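Long-range contact in blood group a-and b-cleaving endo-beta-galactosidase (Streptococcus pneumoniae, PDB 2YGL), which probably binds host carbohydrate through its tandem CBM51 modules, as part of a family 98 glycoside hydrolase that cleaves blood group A and B antigens: residues 280-293 and 324-338. Numbering follows the deposited sequence.
Sequences SDYADIQKFEVVAD and DTQTIELKSYSGKHT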
ATOM      1  N   SER A 280      -5.622 -14.774  37.880  1.00 20.44           N
ATOM      2  CA  SER A 280      -4.293 -14.813  38.489  1.00 20.52           C
ATOM      3  C   SER A 280      -3.520 -13.532  38.189  1.00 20.74           C
ATOM      4  O   SER A 280      -3.717 -12.906  37.143  1.00 20.64           O
ATOM      5  CB  SER A 280      -3.520 -16.034  37.971  1.00 20.58           C
ATOM      6  OG  SER A 280      -2.206 -16.111  38.502  1.00 20.32           O
ATOM      7  N   ASP A 281      -2.647 -13.145  39.119  1.00 20.84           N
ATOM      8  CA  ASP A 281      -1.727 -12.030  38.902  1.00 21.08           C
ATOM      9  C   ASP A 281      -0.639 -12.379  37.884  1.00 21.02           C
ATOM     10  O   ASP A 281      -0.078 -11.491  37.243  1.00 21.12           O
ATOM     11  CB  ASP A 281      -1.074 -11.601  40.220  1.00 21.24           C
ATOM     12  CG  ASP A 281      -1.966 -10.699  41.058  1.00 21.61           C
ATOM     13  OD1 ASP A 281      -2.998 -10.208  40.551  1.00 22.43           O
ATOM     14  OD2 ASP A 281      -1.624 -10.476  42.234  1.00 22.54           O
ATOM     15  N   TYR A 282      -0.352 -13.671  37.747  1.00 20.98           N
ATOM     16  CA  TYR A 282       0.710 -14.152  36.864  1.00 21.08           C
ATOM     17  C   TYR A 282       0.297 -14.173  35.397  1.00 20.74           C
ATOM     18  O   TYR A 282      -0.875 -14.402  35.071  1.00 20.72           O
ATOM     19  CB  TYR A 282       1.174 -15.547  37.297  1.00 21.43           C
ATOM     20  CG  TYR A 282       1.843 -15.559  38.652  1.00 23.09           C
ATOM     21  CD1 TYR A 282       3.221 -15.355  38.773  1.00 24.47           C
ATOM     22  CD2 TYR A 282       1.097 -15.760  39.815  1.00 24.53           C
ATOM     23  CE1 TYR A 282       3.839 -15.354  40.022  1.00 25.61           C
ATOM     24  CE2 TYR A 282       1.705 -15.760  41.068  1.00 25.87           C
ATOM     25  CZ  TYR A 282       3.074 -15.559  41.165  1.00 26.45           C
ATOM     26  OH  TYR A 282       3.670 -15.563  42.404  1.00 27.78           O
ATOM     27  N   ALA A 283       1.268 -13.934  34.520  1.00 20.11           N
ATOM     28  CA  ALA A 283       1.057 -14.035  33.080  1.00 19.64           C
ATOM     29  C   ALA A 283       0.785 -15.483  32.692  1.00 19.35           C
ATOM     30  O   ALA A 283       1.404 -16.405  33.225  1.00 19.15           O
ATOM     31  CB  ALA A 283       2.267 -13.496  32.320  1.00 19.46           C
ATOM     32  N   ASP A 284      -0.153 -15.678  31.771  1.00 19.03           N
ATOM     33  CA  ASP A 284      -0.456 -17.014  31.269  1.00 18.86           C
ATOM     34  C   ASP A 284       0.572 -17.437  30.213  1.00 18.58           C
ATOM     35  O   ASP A 284       1.034 -18.579  30.209  1.00 18.34           O
ATOM     36  CB  ASP A 284      -1.891 -17.073  30.728  1.00 18.90           C
ATOM     37  CG  ASP A 284      -2.940 -16.899  31.824  1.00 19.22           C
ATOM     38  OD1 ASP A 284      -2.763 -17.468  32.922  1.00 19.49           O
ATOM     39  OD2 ASP A 284      -3.947 -16.201  31.591  1.00 18.81           O
ATOM     40  N   ILE A 285       0.928 -16.498  29.335  1.00 18.27           N
ATOM     41  CA  ILE A 285       2.002 -16.675  28.357  1.00 17.97           C
ATOM     42  C   ILE A 285       3.054 -15.592  28.592  1.00 18.02           C
ATOM     43  O   ILE A 285       2.721 -14.405  28.661  1.00 17.96           O
ATOM     44  CB  ILE A 285       1.463 -16.588  26.897  1.00 17.87           C
ATOM     45  CG1 ILE A 285       0.534 -17.769  26.578  1.00 17.58           C
ATOM     46  CG2 ILE A 285       2.606 -16.467  25.870  1.00 17.54           C
ATOM     47  CD1 ILE A 285       1.177 -19.145  26.670  1.00 17.47           C
ATOM     48  N   GLN A 286       4.316 -15.997  28.716  1.00 18.05           N
ATOM     49  CA  GLN A 286       5.386 -15.042  28.997  1.00 18.22           C
ATOM     50  C   GLN A 286       5.757 -14.190  27.781  1.00 18.25           C
ATOM     51  O   GLN A 286       5.833 -12.963  27.885  1.00 18.40           O
ATOM     52  CB  GLN A 286       6.621 -15.733  29.583  1.00 18.32           C
ATOM     53  CG  GLN A 286       7.440 -14.816  30.503  1.00 18.74           C
ATOM     54  CD  GLN A 286       6.649 -14.353  31.725  1.00 19.70           C
ATOM     55  OE1 GLN A 286       6.201 -15.168  32.535  1.00 20.06           O
ATOM     56  NE2 GLN A 286       6.471 -13.042  31.855  1.00 19.69           N
ATOM     57  N   LYS A 287       5.992 -14.843  26.641  1.00 18.21           N
ATOM     58  CA  LYS A 287       6.339 -14.153  25.393  1.00 18.30           C
ATOM     59  C   LYS A 287       6.252 -15.068  24.170  1.00 18.21           C
ATOM     60  O   LYS A 287       6.287 -16.296  24.294  1.00 18.17           O
ATOM     61  CB  LYS A 287       7.742 -13.525  25.474  1.00 18.32           C
ATOM     62  CG  LYS A 287       8.856 -14.520  25.778  1.00 18.77           C
ATOM     63  CD  LYS A 287      10.240 -13.903  25.649  1.00 18.78           C
ATOM     64  CE  LYS A 287      11.297 -14.903  26.090  1.00 19.44           C
ATOM     65  NZ  LYS A 287      12.685 -14.401  25.915  1.00 20.09           N
ATOM     66  N   PHE A 288       6.146 -14.450  22.996  1.00 18.19           N
ATOM     67  CA  PHE A 288       6.203 -15.154  21.717  1.00 18.25           C
ATOM     68  C   PHE A 288       7.282 -14.529  20.836  1.00 18.37           C
ATOM     69  O   PHE A 288       7.371 -13.303  20.739  1.00 18.67           O
ATOM     70  CB  PHE A 288       4.847 -15.101  21.003  1.00 18.17           C
ATOM     71  CG  PHE A 288       4.863 -15.702  19.618  1.00 18.06           C
ATOM     72  CD1 PHE A 288       4.839 -17.085  19.441  1.00 18.06           C
ATOM     73  CD2 PHE A 288       4.900 -14.883  18.490  1.00 17.82           C
ATOM     74  CE1 PHE A 288       4.856 -17.645  18.162  1.00 17.82           C
ATOM     75  CE2 PHE A 288       4.914 -15.431  17.208  1.00 17.81           C
ATOM     76  CZ  PHE A 288       4.892 -16.814  17.044  1.00 17.86           C
ATOM     77  N   GLU A 289       8.083 -15.377  20.194  1.00 18.25           N
ATOM     78  CA  GLU A 289       9.176 -14.924  19.334  1.00 18.33           C
ATOM     79  C   GLU A 289       9.102 -15.488  17.920  1.00 18.31           C
ATOM     80  O   GLU A 289       8.776 -16.660  17.726  1.00 17.99           O
ATOM     81  CB  GLU A 289      10.525 -15.325  19.925  1.00 18.30           C
ATOM     82  CG  GLU A 289      10.943 -14.570  21.171  1.00 18.64           C
ATOM     83  CD  GLU A 289      12.221 -15.129  21.773  1.00 18.55           C
ATOM     84  OE1 GLU A 289      12.607 -16.272  21.431  1.00 18.65           O
ATOM     85  OE2 GLU A 289      12.839 -14.428  22.595  1.00 18.57           O
ATOM     86  N   VAL A 290       9.406 -14.638  16.941  1.00 18.38           N
ATOM     87  CA  VAL A 290       9.688 -15.090  15.583  1.00 18.50           C
ATOM     88  C   VAL A 290      11.197 -14.983  15.381  1.00 18.70           C
ATOM     89  O   VAL A 290      11.785 -13.913  15.562  1.00 18.73           O
ATOM     90  CB  VAL A 290       8.927 -14.277  14.513  1.00 18.54           C
ATOM     91  CG1 VAL A 290       9.206 -14.830  13.112  1.00 18.47           C
ATOM     92  CG2 VAL A 290       7.431 -14.290  14.792  1.00 18.47           C
ATOM     93  N   VAL A 291      11.818 -16.104  15.029  1.00 18.80           N
ATOM     94  CA  VAL A 291      13.273 -16.197  14.969  1.00 18.93           C
ATOM     95  C   VAL A 291      13.725 -16.600  13.563  1.00 19.15           C
ATOM     96  O   VAL A 291      13.341 -17.657  13.059  1.00 19.11           O
ATOM     97  CB  VAL A 291      13.817 -17.201  16.023  1.00 19.02           C
ATOM     98  CG1 VAL A 291      15.327 -17.119  16.125  1.00 18.81           C
ATOM     99  CG2 VAL A 291      13.184 -16.947  17.396  1.00 18.84           C
ATOM    100  N   ALA A 292      14.526 -15.741  12.937  1.00 19.23           N
ATOM    101  CA  ALA A 292      15.085 -16.008  11.612  1.00 19.51           C
ATOM    102  C   ALA A 292      16.571 -16.331  11.713  1.00 19.67           C
ATOM    103  O   ALA A 292      17.369 -15.488  12.128  1.00 19.84           O
ATOM    104  CB  ALA A 292      14.851 -14.822  10.681  1.00 19.31           C
ATOM    105  N   ASP A 293      16.925 -17.558  11.335  1.00 20.01           N
ATOM    106  CA  ASP A 293      18.303 -18.074  11.419  1.00 20.43           C
ATOM    107  C   ASP A 293      18.971 -17.804  12.771  1.00 20.69           C
ATOM    108  O   ASP A 293      20.108 -17.332  12.829  1.00 20.76           O
ATOM    109  CB  ASP A 293      19.166 -17.539  10.262  1.00 20.38           C
ATOM    110  CG  ASP A 293      18.663 -17.991   8.898  1.00 20.75           C
ATOM    111  OD1 ASP A 293      18.198 -19.146   8.779  1.00 21.37           O
ATOM    112  OD2 ASP A 293      18.731 -17.190   7.945  1.00 21.15           O
ATOM    113  N   ASP A 324      17.270 -14.064   2.007  1.00 20.84           N
ATOM    114  CA  ASP A 324      18.125 -15.259   2.134  1.00 20.70           C
ATOM    115  C   ASP A 324      17.994 -16.039   3.457  1.00 20.30           C
ATOM    116  O   ASP A 324      18.912 -16.767   3.844  1.00 20.10           O
ATOM    117  CB  ASP A 324      19.600 -14.926   1.842  1.00 20.78           C
ATOM    118  CG  ASP A 324      19.823 -14.419   0.421  1.00 21.71           C
ATOM    119  OD1 ASP A 324      19.118 -14.867  -0.510  1.00 22.57           O
ATOM    120  OD2 ASP A 324      20.716 -13.569   0.236  1.00 22.67           O
ATOM    121  N   THR A 325      16.852 -15.903   4.131  1.00 20.08           N
ATOM    122  CA  THR A 325      16.592 -16.641   5.376  1.00 19.61           C
ATOM    123  C   THR A 325      16.456 -18.139   5.091  1.00 19.51           C
ATOM    124  O   THR A 325      15.748 -18.543   4.165  1.00 19.43           O
ATOM    125  CB  THR A 325      15.329 -16.109   6.111  1.00 19.58           C
ATOM    126  OG1 THR A 325      15.549 -14.758   6.535  1.00 19.41           O
ATOM    127  CG2 THR A 325      14.995 -16.957   7.336  1.00 18.93           C
ATOM    128  N   GLN A 326      17.146 -18.950   5.892  1.00 19.38           N
ATOM    129  CA  GLN A 326      17.146 -20.405   5.728  1.00 19.43           C
ATOM    130  C   GLN A 326      16.118 -21.078   6.632  1.00 19.35           C
ATOM    131  O   GLN A 326      15.455 -22.040   6.229  1.00 19.25           O
ATOM    132  CB  GLN A 326      18.540 -20.985   6.018  1.00 19.38           C
ATOM    133  CG  GLN A 326      19.667 -20.409   5.153  1.00 20.18           C
ATOM    134  CD  GLN A 326      19.404 -20.572   3.665  1.00 21.11           C
ATOM    135  OE1 GLN A 326      19.069 -19.611   2.975  1.00 22.24           O
ATOM    136  NE2 GLN A 326      19.538 -21.794   3.172  1.00 21.19           N
ATOM    137  N   THR A 327      15.999 -20.560   7.853  1.00 19.18           N
ATOM    138  CA  THR A 327      15.199 -21.175   8.900  1.00 18.94           C
ATOM    139  C   THR A 327      14.347 -20.133   9.621  1.00 18.82           C
ATOM    140  O   THR A 327      14.837 -19.064   9.997  1.00 19.03           O
ATOM    141  CB  THR A 327      16.110 -21.906   9.918  1.00 19.06           C
ATOM    142  OG1 THR A 327      16.882 -22.902   9.237  1.00 18.95           O
ATOM    143  CG2 THR A 327      15.296 -22.574  11.020  1.00 18.79           C
ATOM    144  N   ILE A 328      13.066 -20.445   9.794  1.00 18.57           N
ATOM    145  CA  ILE A 328      12.182 -19.636  10.629  1.00 18.31           C
ATOM    146  C   ILE A 328      11.661 -20.491  11.781  1.00 18.28           C
ATOM    147  O   ILE A 328      11.144 -21.586  11.563  1.00 18.16           O
ATOM    148  CB  ILE A 328      11.012 -19.003   9.821  1.00 18.37           C
ATOM    149  CG1 ILE A 328      11.549 -17.959   8.832  1.00 18.46           C
ATOM    150  CG2 ILE A 328       9.970 -18.369  10.765  1.00 18.05           C
ATOM    151  CD1 ILE A 328      10.540 -17.485   7.799  1.00 18.80           C
ATOM    152  N   GLU A 329      11.825 -19.987  13.003  1.00 18.20           N
ATOM    153  CA  GLU A 329      11.311 -20.642  14.202  1.00 18.16           C
ATOM    154  C   GLU A 329      10.285 -19.764  14.914  1.00 18.08           C
ATOM    155  O   GLU A 329      10.469 -18.549  15.046  1.00 18.01           O
ATOM    156  CB  GLU A 329      12.450 -20.989  15.163  1.00 18.37           C
ATOM    157  CG  GLU A 329      13.324 -22.149  14.712  1.00 18.76           C
ATOM    158  CD  GLU A 329      14.631 -22.231  15.480  1.00 19.59           C
ATOM    159  OE1 GLU A 329      15.402 -21.250  15.466  1.00 19.52           O
ATOM    160  OE2 GLU A 329      14.892 -23.286  16.093  1.00 21.01           O
ATOM    161  N   LEU A 330       9.205 -20.396  15.368  1.00 17.86           N
ATOM    162  CA  LEU A 330       8.154 -19.721  16.123  1.00 17.64           C
ATOM    163  C   LEU A 330       8.172 -20.244  17.555  1.00 17.71           C
ATOM    164  O   LEU A 330       7.845 -21.406  17.800  1.00 17.70           O
ATOM    165  CB  LEU A 330       6.790 -19.960  15.468  1.00 17.42           C
ATOM    166  CG  LEU A 330       6.684 -19.698  13.960  1.00 16.87           C
ATOM    167  CD1 LEU A 330       5.310 -20.097  13.459  1.00 16.27           C
ATOM    168  CD2 LEU A 330       6.985 -18.235  13.606  1.00 16.44           C
ATOM    169  N   LYS A 331       8.564 -19.384  18.490  1.00 17.78           N
ATOM    170  CA  LYS A 331       8.870 -19.817  19.859  1.00 17.97           C
ATOM    171  C   LYS A 331       7.869 -19.287  20.880  1.00 17.99           C
ATOM    172  O   LYS A 331       7.613 -18.082  20.946  1.00 17.92           O
ATOM    173  CB  LYS A 331      10.299 -19.420  20.246  1.00 17.98           C
ATOM    174  CG  LYS A 331      11.371 -19.970  19.314  1.00 18.29           C
ATOM    175  CD  LYS A 331      12.760 -19.759  19.885  1.00 19.25           C
ATOM    176  CE  LYS A 331      13.818 -20.345  18.967  1.00 20.06           C
ATOM    177  NZ  LYS A 331      15.187 -20.146  19.512  1.00 20.94           N
ATOM    178  N   SER A 332       7.317 -20.203  21.673  1.00 18.14           N
ATOM    179  CA  SER A 332       6.279 -19.882  22.650  1.00 18.43           C
ATOM    180  C   SER A 332       6.747 -20.181  24.068  1.00 18.72           C
ATOM    181  O   SER A 332       7.125 -21.313  24.382  1.00 18.58           O
ATOM    182  CB  SER A 332       4.996 -20.664  22.346  1.00 18.32           C
ATOM    183  OG  SER A 332       4.585 -20.461  21.009  1.00 18.04           O
ATOM    184  N   TYR A 333       6.707 -19.157  24.915  1.00 19.14           N
ATOM    185  CA  TYR A 333       7.215 -19.246  26.279  1.00 19.77           C
ATOM    186  C   TYR A 333       6.086 -19.226  27.303  1.00 20.51           C
ATOM    187  O   TYR A 333       5.307 -18.270  27.380  1.00 20.28           O
ATOM    188  CB  TYR A 333       8.202 -18.112  26.562  1.00 19.46           C
ATOM    189  CG  TYR A 333       9.472 -18.160  25.739  1.00 18.92           C
ATOM    190  CD1 TYR A 333       9.490 -17.710  24.415  1.00 18.37           C
ATOM    191  CD2 TYR A 333      10.665 -18.631  26.292  1.00 18.29           C
ATOM    192  CE1 TYR A 333      10.658 -17.739  23.659  1.00 18.21           C
ATOM    193  CE2 TYR A 333      11.841 -18.664  25.545  1.00 18.22           C
ATOM    194  CZ  TYR A 333      11.828 -18.216  24.227  1.00 18.03           C
ATOM    195  OH  TYR A 333      12.982 -18.246  23.482  1.00 17.29           O
ATOM    196  N   SER A 334       6.015 -20.297  28.088  1.00 21.67           N
ATOM    197  CA  SER A 334       4.974 -20.484  29.090  1.00 23.02           C
ATOM    198  C   SER A 334       5.126 -19.537  30.281  1.00 23.71           C
ATOM    199  O   SER A 334       6.242 -19.169  30.657  1.00 23.78           O
ATOM    200  CB  SER A 334       4.992 -21.938  29.570  1.00 22.94           C
ATOM    201  OG  SER A 334       3.947 -22.187  30.488  1.00 24.28           O
ATOM    202  N   GLY A 335       3.993 -19.146  30.863  1.00 24.69           N
ATOM    203  CA  GLY A 335       3.969 -18.344  32.092  1.00 25.92           C
ATOM    204  C   GLY A 335       4.332 -19.164  33.321  1.00 26.76           C
ATOM    205  O   GLY A 335       4.739 -18.614  34.345  1.00 26.99           O
ATOM    206  N   LYS A 336       4.150 -20.481  33.217  1.00 27.62           N
ATOM    207  CA  LYS A 336       4.638 -21.473  34.192  1.00 28.41           C
ATOM    208  C   LYS A 336       3.864 -21.595  35.514  1.00 28.76           C
ATOM    209  O   LYS A 336       4.079 -22.543  36.272  1.00 29.06           O
ATOM    210  CB  LYS A 336       6.141 -21.295  34.457  1.00 28.57           C
ATOM    211  CG  LYS A 336       7.016 -21.624  33.257  1.00 29.22           C
ATOM    212  CD  LYS A 336       8.434 -21.128  33.454  1.00 30.48           C
ATOM    213  CE  LYS A 336       9.262 -21.340  32.197  1.00 31.25           C
ATOM    214  NZ  LYS A 336      10.617 -20.739  32.330  1.00 31.66           N
ATOM    215  N   HIS A 337       2.955 -20.659  35.776  1.00 29.06           N
ATOM    216  CA  HIS A 337       2.182 -20.657  37.020  1.00 29.32           C
ATOM    217  C   HIS A 337       0.703 -21.021  36.837  1.00 29.12           C
ATOM    218  O   HIS A 337      -0.014 -21.207  37.822  1.00 29.17           O
ATOM    219  CB  HIS A 337       2.306 -19.297  37.718  1.00 29.46           C
ATOM    220  CG  HIS A 337       3.681 -19.006  38.230  1.00 30.61           C
ATOM    221  ND1 HIS A 337       3.986 -18.982  39.574  1.00 31.38           N
ATOM    222  CD2 HIS A 337       4.837 -18.739  37.577  1.00 31.27           C
ATOM    223  CE1 HIS A 337       5.269 -18.701  39.727  1.00 31.80           C
ATOM    224  NE2 HIS A 337       5.808 -18.551  38.530  1.00 32.19           N
ATOM    225  N   THR A 338       0.255 -21.126  35.586  1.00 29.00           N
ATOM    226  CA  THR A 338      -1.166 -21.354  35.282  1.00 28.88           C
ATOM    227  C   THR A 338      -1.379 -22.453  34.225  1.00 28.63           C
ATOM    228  O   THR A 338      -0.429 -23.134  33.828  1.00 28.75           O
ATOM    229  CB  THR A 338      -1.866 -20.048  34.820  1.00 28.89           C
ATOM    230  OG1 THR A 338      -1.229 -19.556  33.635  1.00 29.42           O
ATOM    231  CG2 THR A 338      -1.811 -18.969  35.902  1.00 29.01           C
TER
HETATM  232  O   HOH W   1       1.307 -18.993  34.137  1.00 40.06           O
HETATM  233  O   HOH W   2       0.470 -20.474  31.835  1.00 21.20           O
HETATM  234  O   HOH W   3       5.198 -15.607  35.122  1.00 23.82           O
HETATM  235  O   HOH W   4      15.192 -17.335  20.381  1.00 18.55           O
HETATM  236  O   HOH W   5      16.008 -19.684  13.353  1.00 23.14           O
HETATM  237  O   HOH W   6      17.902 -14.592   8.039  1.00 19.58           O
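Asp293 closes one end of this antiparallel pair: OD1 accepts from Thr327 N (2.8 Å), and both oxygens share Gln326 N through their syn lone pairs. Aspartate's short arm suits it to meet two successive amides. At the far end Thr338 OG1 donates to Asp284 OD1 (2.7 Å) on its anti side, and Tyr310 N holds the other oxygen. Between them, backbone bonds pair Glu289 with Lys331 and Val291 with Glu329; a classic beta bulge, Gln286 and Lys287 opposite Tyr333, shifts the register by one.

With CG between backbone N and carbonyl carbon (chi1 58°), the extended chain of Lys287 carries CE to 3.5 Å above the Tyr333 centroid and NZ into cation-pi range; a long aliphatic chain ending in a charge suits an aromatic face. NZ also makes a salt bridge, weak as a hydrogen bond, to Glu289 OE2, while Tyr333 OH donates to Glu289 OE1 (2.9 Å), pinning the ring's outer end. Tyr282 and His337 form an offset stack, planes 4° apart.

On the face away from Tyr333, apolar Leu330 packs beside Phe288 and Val290, and the three face Phe265 and Leu345 of strands 262-271 and 343-352. Strands 295-299 and 251-256 flank the pair.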